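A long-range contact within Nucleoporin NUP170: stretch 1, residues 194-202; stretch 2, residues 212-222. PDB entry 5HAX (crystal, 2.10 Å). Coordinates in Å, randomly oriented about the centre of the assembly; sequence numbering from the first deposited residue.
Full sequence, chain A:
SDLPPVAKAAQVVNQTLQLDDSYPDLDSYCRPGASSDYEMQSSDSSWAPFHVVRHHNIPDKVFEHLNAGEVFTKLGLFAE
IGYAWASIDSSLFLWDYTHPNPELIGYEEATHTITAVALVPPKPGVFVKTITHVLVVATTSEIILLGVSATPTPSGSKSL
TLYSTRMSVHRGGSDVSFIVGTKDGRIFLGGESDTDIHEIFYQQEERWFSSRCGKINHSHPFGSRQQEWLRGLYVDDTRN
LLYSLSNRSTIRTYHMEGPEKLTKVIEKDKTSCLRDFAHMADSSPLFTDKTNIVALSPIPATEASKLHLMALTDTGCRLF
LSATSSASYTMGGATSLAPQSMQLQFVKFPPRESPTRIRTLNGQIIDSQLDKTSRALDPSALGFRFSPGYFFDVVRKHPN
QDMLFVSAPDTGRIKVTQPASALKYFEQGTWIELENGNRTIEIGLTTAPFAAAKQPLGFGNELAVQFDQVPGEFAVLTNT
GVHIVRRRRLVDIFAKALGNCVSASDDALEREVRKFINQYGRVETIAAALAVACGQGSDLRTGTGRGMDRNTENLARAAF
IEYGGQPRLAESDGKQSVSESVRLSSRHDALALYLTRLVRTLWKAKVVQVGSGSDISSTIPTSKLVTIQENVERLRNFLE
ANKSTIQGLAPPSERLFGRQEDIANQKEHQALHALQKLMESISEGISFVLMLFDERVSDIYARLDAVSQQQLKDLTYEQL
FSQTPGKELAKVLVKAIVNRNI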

# COMPACT_ATOMS: atom_id res chain seq x y z
N ASP A 194 -14.99 -29.01 0.12
CA ASP A 194 -15.25 -29.00 -1.32
C ASP A 194 -14.79 -27.65 -1.84
O ASP A 194 -14.24 -26.83 -1.10
N THR A 195 -15.03 -27.41 -3.13
CA THR A 195 -14.66 -26.16 -3.77
C THR A 195 -15.82 -25.18 -3.89
O THR A 195 -15.68 -24.15 -4.56
N ASP A 196 -16.96 -25.48 -3.27
CA ASP A 196 -18.12 -24.60 -3.38
C ASP A 196 -17.87 -23.28 -2.67
O ASP A 196 -17.18 -23.21 -1.65
N ILE A 197 -18.46 -22.22 -3.21
CA ILE A 197 -18.40 -20.89 -2.63
C ILE A 197 -19.81 -20.48 -2.23
O ILE A 197 -20.73 -20.52 -3.06
N HIS A 198 -19.98 -20.10 -0.97
CA HIS A 198 -21.25 -19.63 -0.44
C HIS A 198 -21.17 -18.13 -0.19
O HIS A 198 -20.09 -17.55 -0.08
N GLU A 199 -22.35 -17.51 -0.10
CA GLU A 199 -22.46 -16.10 0.23
C GLU A 199 -23.51 -15.94 1.32
O GLU A 199 -24.55 -16.62 1.29
N ILE A 200 -23.24 -15.06 2.28
CA ILE A 200 -24.18 -14.73 3.34
C ILE A 200 -24.83 -13.40 3.00
O ILE A 200 -24.14 -12.40 2.77
N PHE A 201 -26.16 -13.39 2.96
CA PHE A 201 -26.95 -12.18 2.80
C PHE A 201 -27.52 -11.77 4.15
O PHE A 201 -27.81 -12.62 5.00
N TYR A 202 -27.67 -10.47 4.35
CA TYR A 202 -28.37 -9.99 5.54
C TYR A 202 -28.97 -8.62 5.26
O TYR A 202 -28.45 -7.85 4.44
N ARG A 212 -33.87 -12.31 8.36
CA ARG A 212 -32.89 -11.23 8.34
C ARG A 212 -31.55 -11.66 7.78
O ARG A 212 -30.76 -10.80 7.37
N CYS A 213 -31.25 -12.96 7.76
CA CYS A 213 -29.95 -13.46 7.35
C CYS A 213 -30.12 -14.77 6.60
O CYS A 213 -30.80 -15.68 7.09
N GLY A 214 -29.49 -14.87 5.43
CA GLY A 214 -29.60 -16.05 4.60
C GLY A 214 -28.25 -16.46 4.04
O GLY A 214 -27.26 -15.72 4.12
N LYS A 215 -28.23 -17.66 3.47
CA LYS A 215 -27.03 -18.27 2.92
C LYS A 215 -27.40 -19.04 1.67
O LYS A 215 -28.43 -19.72 1.64
N ILE A 216 -26.56 -18.94 0.63
CA ILE A 216 -26.79 -19.67 -0.61
C ILE A 216 -25.47 -20.19 -1.15
O ILE A 216 -24.41 -19.59 -0.95
N ASN A 217 -25.55 -21.31 -1.86
CA ASN A 217 -24.41 -21.91 -2.54
C ASN A 217 -24.40 -21.43 -3.99
O ASN A 217 -25.32 -21.74 -4.75
N HIS A 218 -23.36 -20.68 -4.36
CA HIS A 218 -23.26 -20.14 -5.71
C HIS A 218 -22.75 -21.15 -6.73
O HIS A 218 -22.80 -20.87 -7.93
N SER A 219 -22.26 -22.31 -6.28
CA SER A 219 -21.63 -23.27 -7.18
C SER A 219 -22.62 -24.25 -7.81
O SER A 219 -22.31 -24.82 -8.87
N HIS A 220 -23.78 -24.46 -7.20
CA HIS A 220 -24.83 -25.31 -7.75
C HIS A 220 -24.29 -26.67 -8.19
O HIS A 220 -24.48 -27.07 -9.35
N PRO A 221 -23.63 -27.40 -7.30
CA PRO A 221 -23.01 -28.67 -7.70
C PRO A 221 -24.02 -29.79 -7.84
O PRO A 221 -25.12 -29.75 -7.28
N PHE A 222 -23.63 -30.82 -8.59
CA PHE A 222 -24.48 -31.98 -8.80
C PHE A 222 -23.66 -33.08 -9.46
O PHE A 222 -22.55 -32.85 -9.95

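The two strands, 198-202 and 213-217, run antiparallel, their axes at 158° and 4.5 Å apart at closest approach. The backbone register fixes which side chains meet. Hydrogen-bonded pairs E199–I216 and F201–G214 are evidenced by E199 N to I216 O at 3.0 Å, I216 N to E199 O at 3.1 Å, F201 N to G214 O at 2.8 Å and G214 N to F201 O at 2.8 Å. Side chains then alternate: H198, I200, Y202, C213, K215 and N217 share one face, and E199, F201 and I216 the other.

On the first face, K215 is fully extended, all four chi angles near 180°, which carries its chain past the imidazole of H198 (chi1 m, -60°); K215 CE lies 3.7 Å from H198 CG, and NZ is hydrogen-bonded elsewhere in the structure. I200 (m, t) places CG2 3.8 Å from C213 SG, with C213 chi1 at t. Y202 CB lies 4.4 Å from C213 CB, a spacing set by the backbone pairing; with chi1 p, 64°, the end of the side chain leads away.

On the second face, F201 (m, chi2 -85°) has an end that comes nearer to stretch 2, where F201 CZ lies 4.4 Å from H218 NE2. I216 adopts chi1 p, 76°, with chi2 t, and its CD1 meets the ring at the edge, 3.3 Å from F201 CE2. E199 is extended (t, t), and its carboxylate reaches beyond the directly paired I216 to H218: H218 NE2 donates to E199 OE1 at 2.7 Å, N-H...O angle 150°, with the acceptor near the imidazole plane. The H218 chi1 of -80° (m) suits this approach, and its backbone is held too, H218 N donating to I197 O at 2.9 Å.

At the end of the pairing, where N217 faces H198, polar side chains dominate. N217 (t, chi2 -31°) uses both ends of its amide. N217 ND2 donates to D196 OD2 at 3.1 Å with a nearly straight angle of 168°, while N217 OD1 accepts from S219 N at 2.8 Å, bracing the turn within stretch 2. N217 ND2 also comes within 3.2 Å of H198 NE2, but the angle is too poor for a hydrogen bond. D196 (m, chi2 -11°) also sets OD2 3.4 Å from P221 CG, and its own N donates to D194 OD2 at 3.0 Å. In S219 (chi1 m, -66°), CA-to-CB points toward stretch 1, and S219 OG accepts from I197 N at 3.2 Å, angle 158°. I197 (m, t) sets out sideways and its end leads away.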

# COMPACT_ATOMS: atom_id res chain seq x y z
CB ASP A 194 -16.73 -29.26 -1.61
CG ASP A 194 -17.65 -28.41 -0.76
OD1 ASP A 194 -18.37 -28.96 0.09
OD2 ASP A 194 -17.64 -27.17 -0.94
CB THR A 195 -14.07 -26.42 -5.16
OG1 THR A 195 -15.06 -27.01 -6.00
CG2 THR A 195 -12.86 -27.35 -5.07
CB ASP A 196 -19.36 -25.25 -2.78
CG ASP A 196 -19.79 -26.50 -3.52
OD1 ASP A 196 -19.26 -26.77 -4.62
OD2 ASP A 196 -20.66 -27.22 -2.99
CB ILE A 197 -17.78 -19.87 -3.60
CG1 ILE A 197 -16.29 -20.17 -3.75
CG2 ILE A 197 -17.99 -18.44 -3.09
CD1 ILE A 197 -15.60 -19.36 -4.81
CB HIS A 198 -21.61 -20.35 0.86
CG HIS A 198 -21.74 -21.84 0.72
ND1 HIS A 198 -20.65 -22.68 0.74
CD2 HIS A 198 -22.83 -22.63 0.57
CE1 HIS A 198 -21.06 -23.93 0.60
NE2 HIS A 198 -22.38 -23.93 0.49
CB GLU A 199 -22.84 -15.25 -0.99
CG GLU A 199 -23.02 -13.76 -0.68
CD GLU A 199 -23.15 -12.90 -1.92
OE1 GLU A 199 -23.26 -13.46 -3.03
OE2 GLU A 199 -23.15 -11.66 -1.78
CB ILE A 200 -23.48 -14.67 4.71
CG1 ILE A 200 -23.00 -16.07 5.11
CG2 ILE A 200 -24.44 -14.10 5.77
CD1 ILE A 200 -22.47 -16.18 6.52
CB PHE A 201 -28.09 -12.39 1.81
CG PHE A 201 -27.65 -12.86 0.46
CD1 PHE A 201 -27.23 -11.95 -0.50
CD2 PHE A 201 -27.65 -14.21 0.14
CE1 PHE A 201 -26.83 -12.38 -1.75
CE2 PHE A 201 -27.25 -14.64 -1.10
CZ PHE A 201 -26.83 -13.73 -2.05
CB TYR A 202 -27.45 -9.95 6.77
CG TYR A 202 -26.28 -8.99 6.69
CD1 TYR A 202 -26.41 -7.68 7.13
CD2 TYR A 202 -25.05 -9.40 6.19
CE1 TYR A 202 -25.34 -6.80 7.07
CE2 TYR A 202 -23.98 -8.52 6.13
CZ TYR A 202 -24.13 -7.23 6.57
OH TYR A 202 -23.07 -6.35 6.51
CB ARG A 212 -32.68 -10.66 9.74
CG ARG A 212 -33.54 -9.47 10.09
CD ARG A 212 -32.82 -8.57 11.08
NE ARG A 212 -33.67 -7.49 11.58
CZ ARG A 212 -34.42 -7.56 12.67
NH1 ARG A 212 -35.16 -6.53 13.04
NH2 ARG A 212 -34.43 -8.67 13.41
CB CYS A 213 -29.03 -13.66 8.57
SG CYS A 213 -27.34 -14.15 8.15
CB LYS A 215 -26.37 -19.19 3.95
CG LYS A 215 -25.07 -19.83 3.49
CD LYS A 215 -24.48 -20.70 4.58
CE LYS A 215 -23.19 -21.37 4.13
NZ LYS A 215 -22.59 -22.21 5.20
CB ILE A 216 -27.51 -18.80 -1.68
CG1 ILE A 216 -26.54 -17.80 -2.32
CG2 ILE A 216 -28.71 -18.09 -1.06
CD1 ILE A 216 -27.18 -16.96 -3.43
CB ASN A 217 -24.51 -23.44 -2.47
CG ASN A 217 -23.24 -24.14 -2.94
OD1 ASN A 217 -22.51 -23.63 -3.79
ND2 ASN A 217 -22.98 -25.31 -2.37
CB HIS A 218 -22.33 -18.92 -5.73
CG HIS A 218 -22.99 -17.66 -5.26
ND1 HIS A 218 -24.01 -17.05 -5.96
CD2 HIS A 218 -22.75 -16.87 -4.18
CE1 HIS A 218 -24.38 -15.95 -5.32
NE2 HIS A 218 -23.63 -15.82 -4.24
CB SER A 219 -20.55 -24.05 -6.44
OG SER A 219 -19.49 -23.19 -6.07
CB HIS A 220 -25.53 -24.61 -8.91
CG HIS A 220 -26.03 -23.24 -8.58
ND1 HIS A 220 -27.11 -23.01 -7.76
CD2 HIS A 220 -25.59 -22.01 -8.97
CE1 HIS A 220 -27.32 -21.71 -7.65
NE2 HIS A 220 -26.41 -21.08 -8.38
CB PRO A 221 -22.04 -28.95 -6.54
CG PRO A 221 -22.74 -28.36 -5.36
CD PRO A 221 -23.44 -27.13 -5.87
CB PHE A 222 -25.71 -31.64 -9.64
CG PHE A 222 -25.39 -31.10 -11.01
CD1 PHE A 222 -25.32 -29.74 -11.24
CD2 PHE A 222 -25.16 -31.97 -12.07
CE1 PHE A 222 -25.02 -29.24 -12.50
CE2 PHE A 222 -24.87 -31.48 -13.33
CZ PHE A 222 -24.80 -30.12 -13.54